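Local coordinates for protein 7,8-dihydro-6-hydroxymethylpterin pyrophosphokinase-dihydropteroate synthase (Plasmodium falciparum, PDB 6JWS) that probably catalyses two successive steps of folate biosynthesis, pyrophosphorylation of 6-hydroxymethyl-7,8-dihydropterin by ATP and condensation of the resulting diphosphate with 4-aminobenzoate to dihydropteroate, at residues K125-E130 / D216-M221; N138-N143 / H320-H325. The protein carries 1 engineered substitution. One frame throughout, in Å; residues are numbered along the deposited sequence.

Both contacts lie in the HPPK part of the chain, on the same side of its centre. Their centres are about 15 Å apart. They share helix 129-148: contact 1 takes the residues leading into its first turn, contact 2 a later part of the same helix. The segments alternate along the chain, in the order 125-130, 138-143, 216-221 and 320-325. The partners of the helix are also joined, because strand 219-221 pairs antiparallel with strand 316-318. F220 of contact 1 packs on I139 and V321 of contact 2. Together the contacts join helix 129-148 to strand 219-221 and to the loop after strand 316-318, which carries H320 of the ATP pocket.

Contact 1: residues K125-E130 / D216-M221; sequences KEVNVE and DFTIFM
A non-helical lead-in, K125-N128, runs at 97° to the direction of D216-F220, which leads into strand 219-221, and then enters helix 129-148. Strand 219-221 belongs to a two-stranded antiparallel sheet with strand 316-318, in the HPPK part of the enzyme. N128 is the N-cap of the helix, and its OD1 accepts from the backbone N of N131.

Two direct hydrogen bonds join the segments, both through T218. T218 N donates to OE2 of E126 at 2.8 Å, and the bond is fairly straight at 162°. OE2 accepts with its anti lone pair, the one turned away from OE1. The E126 chain is extended beyond CG, which carries the carboxylate along the T218 backbone to this N-H. In the other bond the backbone N of V127 donates to T218 O at 3.0 Å. This donor lies above the carbonyl plane, not on a lone pair. E126 therefore takes the N-H of T218 while V127 takes its carbonyl.

One water adds a bridge. The water donates to K125 O at 2.6 Å and accepts a longer bond from the backbone N of F220.

In the apolar part, V127 CG2 lies 4.0 Å from F220 CB and also against the backbone N of F220. T218 turns its methyl CG2 toward the V127 carbonyl, and Y132 of the helix touches both side chains. The F220 ring leads away from this contact and meets the ring of F315, a residue of the ATP pocket.

The charge of E126 has a like neighbour, D216, whose OD1 is 5.2 Å from E126 OE2. The N-H of T218 would help stabilise the charge on E126. E126 OE2 also sits close to the strand lead-in, 3.1 Å from F217 CA.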
ATOM      1  N   LYS B 125     -19.161  53.812 -12.552  1.00 51.23           N
ATOM      2  CA  LYS B 125     -20.376  53.845 -11.752  1.00 56.44           C
ATOM      3  C   LYS B 125     -20.650  52.448 -11.205  1.00 51.64           C
ATOM      4  O   LYS B 125     -20.584  51.470 -11.947  1.00 45.98           O
ATOM      5  CB  LYS B 125     -21.550  54.372 -12.587  1.00 65.32           C
ATOM      6  CG  LYS B 125     -21.760  55.883 -12.558  1.00 76.59           C
ATOM      7  CD  LYS B 125     -22.523  56.443 -13.759  1.00 86.29           C
ATOM      8  CE  LYS B 125     -23.799  55.707 -14.122  1.00 90.86           C
ATOM      9  NZ  LYS B 125     -24.746  55.599 -12.984  1.00 92.06           N
ATOM     10  N   GLU B 126     -20.969  52.376  -9.907  1.00 49.25           N
ATOM     11  CA  GLU B 126     -21.275  51.116  -9.243  1.00 49.06           C
ATOM     12  C   GLU B 126     -22.782  50.857  -9.214  1.00 48.93           C
ATOM     13  O   GLU B 126     -23.580  51.791  -9.185  1.00 51.92           O
ATOM     14  CB  GLU B 126     -20.722  51.122  -7.816  1.00 50.10           C
ATOM     15  CG  GLU B 126     -19.209  50.957  -7.748  1.00 49.11           C
ATOM     16  CD  GLU B 126     -18.668  50.675  -6.356  1.00 50.74           C
ATOM     17  OE1 GLU B 126     -18.673  51.604  -5.516  1.00 53.08           O
ATOM     18  OE2 GLU B 126     -18.263  49.519  -6.106  1.00 48.69           O
ATOM     19  N   VAL B 127     -23.148  49.568  -9.217  1.00 45.61           N
ATOM     20  CA  VAL B 127     -24.503  49.094  -8.956  1.00 45.72           C
ATOM     21  C   VAL B 127     -24.572  48.588  -7.512  1.00 46.83           C
ATOM     22  O   VAL B 127     -23.543  48.352  -6.880  1.00 48.89           O
ATOM     23  CB  VAL B 127     -24.966  48.038  -9.991  1.00 46.70           C
ATOM     24  CG1 VAL B 127     -25.233  48.652 -11.360  1.00 43.01           C
ATOM     25  CG2 VAL B 127     -23.997  46.865 -10.134  1.00 45.75           C
ATOM     26  N   ASN B 128     -25.792  48.463  -6.974  1.00 46.98           N
ATOM     27  CA  ASN B 128     -26.000  47.891  -5.649  1.00 46.32           C
ATOM     28  C   ASN B 128     -25.998  46.368  -5.760  1.00 41.58           C
ATOM     29  O   ASN B 128     -26.063  45.818  -6.861  1.00 38.62           O
ATOM     30  CB  ASN B 128     -27.277  48.417  -4.977  1.00 51.12           C
ATOM     31  CG  ASN B 128     -28.527  48.246  -5.823  1.00 55.08           C
ATOM     32  OD1 ASN B 128     -28.887  47.137  -6.225  1.00 48.39           O
ATOM     33  ND2 ASN B 128     -29.203  49.350  -6.101  1.00 63.05           N
ATOM     34  N   VAL B 129     -25.968  45.699  -4.602  1.00 42.48           N
ATOM     35  CA  VAL B 129     -25.875  44.248  -4.544  1.00 46.73           C
ATOM     36  C   VAL B 129     -27.041  43.603  -5.294  1.00 48.63           C
ATOM     37  O   VAL B 129     -26.809  42.809  -6.207  1.00 51.19           O
ATOM     38  CB  VAL B 129     -25.755  43.723  -3.100  1.00 49.20           C
ATOM     39  CG1 VAL B 129     -25.596  42.208  -3.079  1.00 51.03           C
ATOM     40  CG2 VAL B 129     -24.607  44.384  -2.345  1.00 51.68           C
ATOM     41  N   GLU B 130     -28.285  43.947  -4.915  1.00 46.80           N
ATOM     42  CA  GLU B 130     -29.460  43.301  -5.489  1.00 47.42           C
ATOM     43  C   GLU B 130     -29.493  43.440  -7.012  1.00 42.55           C
ATOM     44  O   GLU B 130     -29.754  42.460  -7.709  1.00 38.24           O
ATOM     45  CB  GLU B 130     -30.767  43.724  -4.806  1.00 53.63           C
ATOM     46  CG  GLU B 130     -31.994  42.932  -5.274  1.00 62.38           C
ATOM     47  CD  GLU B 130     -32.011  41.400  -5.185  1.00 72.50           C
ATOM     48  OE1 GLU B 130     -30.928  40.760  -5.262  1.00 70.19           O
ATOM     49  OE2 GLU B 130     -33.126  40.831  -5.057  1.00 72.76           O
ATOM     50  N   ASP B 216     -12.794  46.470  -4.335  1.00 31.92           N
ATOM     51  CA  ASP B 216     -14.044  46.039  -3.728  1.00 32.17           C
ATOM     52  C   ASP B 216     -15.234  46.509  -4.567  1.00 31.31           C
ATOM     53  O   ASP B 216     -16.349  46.577  -4.061  1.00 32.46           O
ATOM     54  CB  ASP B 216     -14.150  46.576  -2.301  1.00 33.21           C
ATOM     55  CG  ASP B 216     -14.140  48.098  -2.254  1.00 36.36           C
ATOM     56  OD1 ASP B 216     -13.954  48.728  -3.321  1.00 36.73           O
ATOM     57  OD2 ASP B 216     -14.334  48.645  -1.156  1.00 39.27           O
ATOM     58  N   PHE B 217     -15.000  46.819  -5.847  1.00 30.96           N
ATOM     59  CA  PHE B 217     -16.031  47.414  -6.690  1.00 31.40           C
ATOM     60  C   PHE B 217     -17.127  46.399  -7.015  1.00 35.66           C
ATOM     61  O   PHE B 217     -16.863  45.206  -7.183  1.00 35.98           O
ATOM     62  CB  PHE B 217     -15.455  47.931  -8.015  1.00 28.02           C
ATOM     63  CG  PHE B 217     -14.411  49.020  -7.920  1.00 26.01           C
ATOM     64  CD1 PHE B 217     -14.182  49.699  -6.734  1.00 25.82           C
ATOM     65  CD2 PHE B 217     -13.677  49.383  -9.038  1.00 26.25           C
ATOM     66  CE1 PHE B 217     -13.205  50.679  -6.649  1.00 27.18           C
ATOM     67  CE2 PHE B 217     -12.702  50.369  -8.956  1.00 27.60           C
ATOM     68  CZ  PHE B 217     -12.471  51.015  -7.762  1.00 26.90           C
ATOM     69  N   THR B 218     -18.355  46.913  -7.145  1.00 37.36           N
ATOM     70  CA  THR B 218     -19.491  46.172  -7.665  1.00 36.41           C
ATOM     71  C   THR B 218     -20.036  46.935  -8.869  1.00 39.40           C
ATOM     72  O   THR B 218     -20.656  47.985  -8.706  1.00 41.27           O
ATOM     73  CB  THR B 218     -20.588  46.059  -6.601  1.00 36.03           C
ATOM     74  OG1 THR B 218     -20.042  45.601  -5.366  1.00 32.10           O
ATOM     75  CG2 THR B 218     -21.731  45.163  -7.027  1.00 39.34           C
ATOM     76  N   ILE B 219     -19.812  46.390 -10.068  1.00 37.77           N
ATOM     77  CA  ILE B 219     -20.105  47.076 -11.316  1.00 37.72           C
ATOM     78  C   ILE B 219     -20.879  46.134 -12.237  1.00 40.88           C
ATOM     79  O   ILE B 219     -20.559  44.949 -12.313  1.00 40.55           O
ATOM     80  CB  ILE B 219     -18.785  47.530 -11.975  1.00 36.15           C
ATOM     81  CG1 ILE B 219     -18.171  48.711 -11.223  1.00 36.15           C
ATOM     82  CG2 ILE B 219     -18.965  47.818 -13.461  1.00 32.81           C
ATOM     83  CD1 ILE B 219     -16.668  48.761 -11.301  1.00 37.98           C
ATOM     84  N   PHE B 220     -21.899  46.680 -12.926  1.00 41.21           N
ATOM     85  CA  PHE B 220     -22.512  46.037 -14.079  1.00 41.36           C
ATOM     86  C   PHE B 220     -22.891  47.112 -15.096  1.00 45.06           C
ATOM     87  O   PHE B 220     -23.799  47.901 -14.853  1.00 45.64           O
ATOM     88  CB  PHE B 220     -23.701  45.148 -13.682  1.00 38.26           C
ATOM     89  CG  PHE B 220     -24.034  44.066 -14.686  1.00 35.95           C
ATOM     90  CD1 PHE B 220     -24.783  44.344 -15.821  1.00 34.44           C
ATOM     91  CD2 PHE B 220     -23.572  42.764 -14.512  1.00 34.35           C
ATOM     92  CE1 PHE B 220     -25.063  43.348 -16.753  1.00 36.12           C
ATOM     93  CE2 PHE B 220     -23.851  41.771 -15.440  1.00 32.90           C
ATOM     94  CZ  PHE B 220     -24.600  42.061 -16.561  1.00 35.08           C
ATOM     95  N   MET B 221     -22.180  47.134 -16.230  1.00 45.56           N
ATOM     96  CA  MET B 221     -22.383  48.146 -17.255  1.00 49.02           C
ATOM     97  C   MET B 221     -22.948  47.461 -18.494  1.00 52.54           C
ATOM     98  O   MET B 221     -22.247  46.676 -19.128  1.00 51.24           O
ATOM     99  CB  MET B 221     -21.063  48.842 -17.605  1.00 48.87           C
ATOM    100  CG  MET B 221     -20.628  49.873 -16.573  1.00 50.74           C
ATOM    101  SD  MET B 221     -19.031  50.684 -16.944  1.00 61.50           S
ATOM    102  CE  MET B 221     -19.293  51.258 -18.623  1.00 54.59           C
TER
HETATM  103  O   HOH W   1     -22.519  49.793 -12.192  1.00 45.17           O

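Contact 2: residues N138-N143 / H320-H325; sequences NIIVKN and HVYTTH. With ATP (adenosine-5'-triphosphate), chain J.
The loop 320-325 lies against one side of helix 129-148 and carries H320 of the ATP pocket. It opens with a type I beta turn from H320 to T323.

Apolar contacts come first. V321 sends CG1 between two successive helix residues. V321 CG1 is 3.8 Å from I140 CG1 and 3.9 Å from I139 CG2. I140 also lies beside two rings. Its CG1 sits over one face of Y322. I140 CG2 makes a CH-pi contact over one face of H325, 4.0 Å from the ring centroid and offset toward the rim. I140 and H325 reach each other tip to tip.

Y322 OH is the polar centre. N143 ND2 donates to Y322 OH at 3.2 Å, with an N-H...O angle of 161°. The hydroxyl lies in the amide plane, and amide and ring are nearly coplanar, 16° apart. ND2 thus arrives at the ring edge. A water 2.6 Å from Y322 OH donates to I140 O, which links the hydroxyl to the helix backbone as well. R326 makes a cation-pi contact with the Y322 ring.

Bonds within the loop set H320. The Y322 backbone N donates to H320 ND1 at 3.0 Å, from 30° out of the ring plane. T323 OG1 and T323 N both bond to H320 O, which holds the turn.

Since ND1 accepts this N-H, a neutral H320 would most simply carry its proton on NE2. H320 NE2 lies 3.0 Å from ATP O1G and 3.1 Å from ATP O3G. This is consistent with a proton facing the gamma-phosphate oxygens, whose negative charge would favour it.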
ATOM      1  N   ASN B 138     -29.409  37.041 -14.944  1.00 35.60           N
ATOM      2  CA  ASN B 138     -29.939  37.186 -16.285  1.00 35.91           C
ATOM      3  C   ASN B 138     -28.961  36.594 -17.291  1.00 34.45           C
ATOM      4  O   ASN B 138     -29.359  35.812 -18.154  1.00 35.34           O
ATOM      5  CB  ASN B 138     -30.290  38.640 -16.616  1.00 39.97           C
ATOM      6  CG  ASN B 138     -30.576  38.847 -18.090  1.00 40.46           C
ATOM      7  OD1 ASN B 138     -29.905  39.637 -18.749  1.00 41.96           O
ATOM      8  ND2 ASN B 138     -31.547  38.127 -18.625  1.00 38.53           N
ATOM      9  N   ILE B 139     -27.682  36.971 -17.169  1.00 33.88           N
ATOM     10  CA  ILE B 139     -26.668  36.486 -18.092  1.00 32.21           C
ATOM     11  C   ILE B 139     -26.618  34.961 -18.034  1.00 32.31           C
ATOM     12  O   ILE B 139     -26.469  34.307 -19.066  1.00 33.22           O
ATOM     13  CB  ILE B 139     -25.290  37.119 -17.815  1.00 32.12           C
ATOM     14  CG1 ILE B 139     -25.297  38.640 -18.023  1.00 32.17           C
ATOM     15  CG2 ILE B 139     -24.200  36.422 -18.628  1.00 29.35           C
ATOM     16  CD1 ILE B 139     -25.611  39.091 -19.445  1.00 29.27           C
ATOM     17  N   ILE B 140     -26.753  34.409 -16.820  1.00 34.78           N
ATOM     18  CA  ILE B 140     -26.599  32.979 -16.603  1.00 37.30           C
ATOM     19  C   ILE B 140     -27.753  32.242 -17.272  1.00 38.58           C
ATOM     20  O   ILE B 140     -27.513  31.264 -17.985  1.00 36.56           O
ATOM     21  CB  ILE B 140     -26.444  32.622 -15.104  1.00 38.93           C
ATOM     22  CG1 ILE B 140     -25.175  33.252 -14.508  1.00 38.26           C
ATOM     23  CG2 ILE B 140     -26.477  31.108 -14.897  1.00 34.49           C
ATOM     24  CD1 ILE B 140     -25.073  33.170 -12.992  1.00 36.52           C
ATOM     25  N   VAL B 141     -28.992  32.727 -17.061  1.00 42.19           N
ATOM     26  CA  VAL B 141     -30.159  32.042 -17.609  1.00 43.13           C
ATOM     27  C   VAL B 141     -30.139  32.151 -19.135  1.00 43.64           C
ATOM     28  O   VAL B 141     -30.466  31.192 -19.832  1.00 41.90           O
ATOM     29  CB  VAL B 141     -31.513  32.459 -16.981  1.00 42.07           C
ATOM     30  CG1 VAL B 141     -31.447  32.683 -15.479  1.00 37.28           C
ATOM     31  CG2 VAL B 141     -32.161  33.644 -17.672  1.00 45.63           C
ATOM     32  N   LYS B 142     -29.695  33.314 -19.633  1.00 47.65           N
ATOM     33  CA  LYS B 142     -29.592  33.587 -21.057  1.00 49.49           C
ATOM     34  C   LYS B 142     -28.558  32.665 -21.709  1.00 49.67           C
ATOM     35  O   LYS B 142     -28.770  32.189 -22.823  1.00 50.45           O
ATOM     36  CB  LYS B 142     -29.272  35.070 -21.276  1.00 57.48           C
ATOM     37  CG  LYS B 142     -29.129  35.511 -22.726  1.00 66.51           C
ATOM     38  CD  LYS B 142     -28.302  36.769 -22.905  1.00 75.47           C
ATOM     39  CE  LYS B 142     -27.841  36.964 -24.336  1.00 80.01           C
ATOM     40  NZ  LYS B 142     -26.939  38.132 -24.471  1.00 83.53           N
ATOM     41  N   ASN B 143     -27.428  32.415 -21.031  1.00 50.39           N
ATOM     42  CA  ASN B 143     -26.397  31.565 -21.618  1.00 49.34           C
ATOM     43  C   ASN B 143     -26.846  30.104 -21.551  1.00 50.40           C
ATOM     44  O   ASN B 143     -26.521  29.320 -22.445  1.00 50.11           O
ATOM     45  CB  ASN B 143     -25.001  31.814 -21.035  1.00 46.99           C
ATOM     46  CG  ASN B 143     -24.376  33.127 -21.473  1.00 49.09           C
ATOM     47  OD1 ASN B 143     -24.604  33.599 -22.586  1.00 51.40           O
ATOM     48  ND2 ASN B 143     -23.569  33.724 -20.611  1.00 43.81           N
ATOM     49  N   HIS B 320     -16.852  39.193 -11.925  1.00 25.19           N
ATOM     50  CA  HIS B 320     -17.264  38.432 -13.091  1.00 25.69           C
ATOM     51  C   HIS B 320     -18.558  37.677 -12.772  1.00 26.29           C
ATOM     52  O   HIS B 320     -18.795  37.270 -11.633  1.00 25.60           O
ATOM     53  CB  HIS B 320     -16.112  37.550 -13.577  1.00 23.82           C
ATOM     54  CG  HIS B 320     -16.365  36.851 -14.864  1.00 22.53           C
ATOM     55  ND1 HIS B 320     -17.058  35.656 -14.931  1.00 23.77           N
ATOM     56  CD2 HIS B 320     -16.004  37.150 -16.130  1.00 22.39           C
ATOM     57  CE1 HIS B 320     -17.108  35.245 -16.186  1.00 22.21           C
ATOM     58  NE2 HIS B 320     -16.473  36.139 -16.939  1.00 21.81           N
ATOM     59  N   VAL B 321     -19.397  37.527 -13.800  1.00 28.81           N
ATOM     60  CA  VAL B 321     -20.720  36.920 -13.695  1.00 30.36           C
ATOM     61  C   VAL B 321     -20.581  35.515 -13.105  1.00 31.47           C
ATOM     62  O   VAL B 321     -21.434  35.065 -12.347  1.00 33.02           O
ATOM     63  CB  VAL B 321     -21.412  36.894 -15.081  1.00 29.33           C
ATOM     64  CG1 VAL B 321     -22.646  36.012 -15.117  1.00 28.58           C
ATOM     65  CG2 VAL B 321     -21.759  38.288 -15.578  1.00 29.64           C
ATOM     66  N   TYR B 322     -19.474  34.838 -13.422  1.00 30.92           N
ATOM     67  CA  TYR B 322     -19.408  33.408 -13.180  1.00 31.69           C
ATOM     68  C   TYR B 322     -18.662  33.056 -11.892  1.00 29.06           C
ATOM     69  O   TYR B 322     -18.573  31.884 -11.550  1.00 29.12           O
ATOM     70  CB  TYR B 322     -18.947  32.684 -14.447  1.00 31.91           C
ATOM     71  CG  TYR B 322     -20.061  32.461 -15.444  1.00 32.72           C
ATOM     72  CD1 TYR B 322     -20.847  31.320 -15.382  1.00 33.38           C
ATOM     73  CD2 TYR B 322     -20.347  33.394 -16.433  1.00 33.47           C
ATOM     74  CE1 TYR B 322     -21.876  31.102 -16.285  1.00 37.91           C
ATOM     75  CE2 TYR B 322     -21.385  33.200 -17.338  1.00 35.47           C
ATOM     76  CZ  TYR B 322     -22.148  32.044 -17.264  1.00 36.35           C
ATOM     77  OH  TYR B 322     -23.159  31.808 -18.143  1.00 34.37           O
ATOM     78  N   THR B 323     -18.212  34.067 -11.142  1.00 29.69           N
ATOM     79  CA  THR B 323     -17.297  33.887 -10.021  1.00 31.34           C
ATOM     80  C   THR B 323     -17.742  32.781  -9.061  1.00 33.73           C
ATOM     81  O   THR B 323     -16.919  32.016  -8.572  1.00 36.12           O
ATOM     82  CB  THR B 323     -17.070  35.211  -9.290  1.00 30.12           C
ATOM     83  OG1 THR B 323     -16.698  36.147 -10.300  1.00 30.33           O
ATOM     84  CG2 THR B 323     -15.980  35.131  -8.243  1.00 30.33           C
ATOM     85  N   THR B 324     -19.045  32.700  -8.815  1.00 36.34           N
ATOM     86  CA  THR B 324     -19.660  31.881  -7.784  1.00 38.62           C
ATOM     87  C   THR B 324     -20.321  30.664  -8.425  1.00 40.02           C
ATOM     88  O   THR B 324     -20.737  29.729  -7.739  1.00 40.91           O
ATOM     89  CB  THR B 324     -20.671  32.763  -7.039  1.00 38.76           C
ATOM     90  OG1 THR B 324     -19.905  33.278  -5.955  1.00 44.96           O
ATOM     91  CG2 THR B 324     -21.911  32.055  -6.547  1.00 43.11           C
ATOM     92  N   HIS B 325     -20.417  30.692  -9.754  1.00 40.28           N
ATOM     93  CA  HIS B 325     -21.221  29.719 -10.472  1.00 42.20           C
ATOM     94  C   HIS B 325     -20.329  28.601 -11.018  1.00 37.04           C
ATOM     95  O   HIS B 325     -20.736  27.444 -11.045  1.00 39.55           O
ATOM     96  CB  HIS B 325     -22.094  30.442 -11.509  1.00 44.02           C
ATOM     97  CG  HIS B 325     -23.238  29.628 -12.016  1.00 56.71           C
ATOM     98  ND1 HIS B 325     -23.122  28.780 -13.118  1.00 60.00           N
ATOM     99  CD2 HIS B 325     -24.518  29.527 -11.589  1.00 59.65           C
ATOM    100  CE1 HIS B 325     -24.282  28.192 -13.344  1.00 62.34           C
ATOM    101  NE2 HIS B 325     -25.156  28.635 -12.415  1.00 63.27           N
TER
HETATM  102  PG  ATP J 802     -17.227  36.094 -20.064  1.00 96.31           P
HETATM  103  O1G ATP J 802     -17.230  34.682 -19.507  1.00 95.12           O
HETATM  104  O2G ATP J 802     -18.338  36.957 -19.488  1.00 81.77           O
HETATM  105  O3G ATP J 802     -15.865  36.747 -19.937  1.00 81.21           O
HETATM  106  PB  ATP J 802     -17.537  34.765 -22.740  1.00 77.43           P
HETATM  107  O1B ATP J 802     -18.440  35.141 -23.864  1.00 82.66           O
HETATM  108  O2B ATP J 802     -17.696  33.429 -22.083  1.00 81.12           O
HETATM  109  O3B ATP J 802     -17.570  35.943 -21.650  1.00 82.61           O
HETATM  110  PA  ATP J 802     -15.101  36.120 -23.640  1.00 88.18           P
HETATM  111  O1A ATP J 802     -14.171  36.393 -22.499  1.00 87.24           O
HETATM  112  O2A ATP J 802     -14.510  35.887 -24.993  1.00 88.54           O
HETATM  113  O3A ATP J 802     -16.028  34.871 -23.255  1.00 79.63           O
HETATM  114  O5' ATP J 802     -16.195  37.292 -23.737  1.00 75.90           O
HETATM  115  C5' ATP J 802     -16.159  38.347 -22.740  1.00 66.62           C
HETATM  116  C4' ATP J 802     -17.391  39.203 -22.875  1.00 58.58           C
HETATM  117  O4' ATP J 802     -17.988  39.423 -21.569  1.00 49.98           O
HETATM  118  C3' ATP J 802     -17.147  40.599 -23.459  1.00 55.61           C
HETATM  119  O3' ATP J 802     -18.267  40.964 -24.256  1.00 58.21           O
HETATM  120  C2' ATP J 802     -16.941  41.445 -22.198  1.00 50.80           C
HETATM  121  O2' ATP J 802     -17.296  42.803 -22.318  1.00 55.43           O
HETATM  122  C1' ATP J 802     -17.910  40.791 -21.223  1.00 45.08           C
HETATM  123  N9  ATP J 802     -17.491  40.921 -19.826  1.00 38.10           N
HETATM  124  C8  ATP J 802     -18.266  41.387 -18.796  1.00 37.18           C
HETATM  125  N7  ATP J 802     -17.630  41.392 -17.648  1.00 35.78           N
HETATM  126  C5  ATP J 802     -16.376  40.870 -17.942  1.00 32.54           C
HETATM  127  C6  ATP J 802     -15.252  40.603 -17.137  1.00 29.74           C
HETATM  128  N6  ATP J 802     -15.219  40.847 -15.833  1.00 25.12           N
HETATM  129  N1  ATP J 802     -14.154  40.084 -17.745  1.00 30.50           N
HETATM  130  C2  ATP J 802     -14.199  39.849 -19.064  1.00 30.01           C
HETATM  131  N3  ATP J 802     -15.204  40.058 -19.915  1.00 32.46           N
HETATM  132  C4  ATP J 802     -16.276  40.579 -19.284  1.00 33.68           C
HETATM  133  O   HOH W   2     -24.803  29.755 -17.986  1.00 35.54           O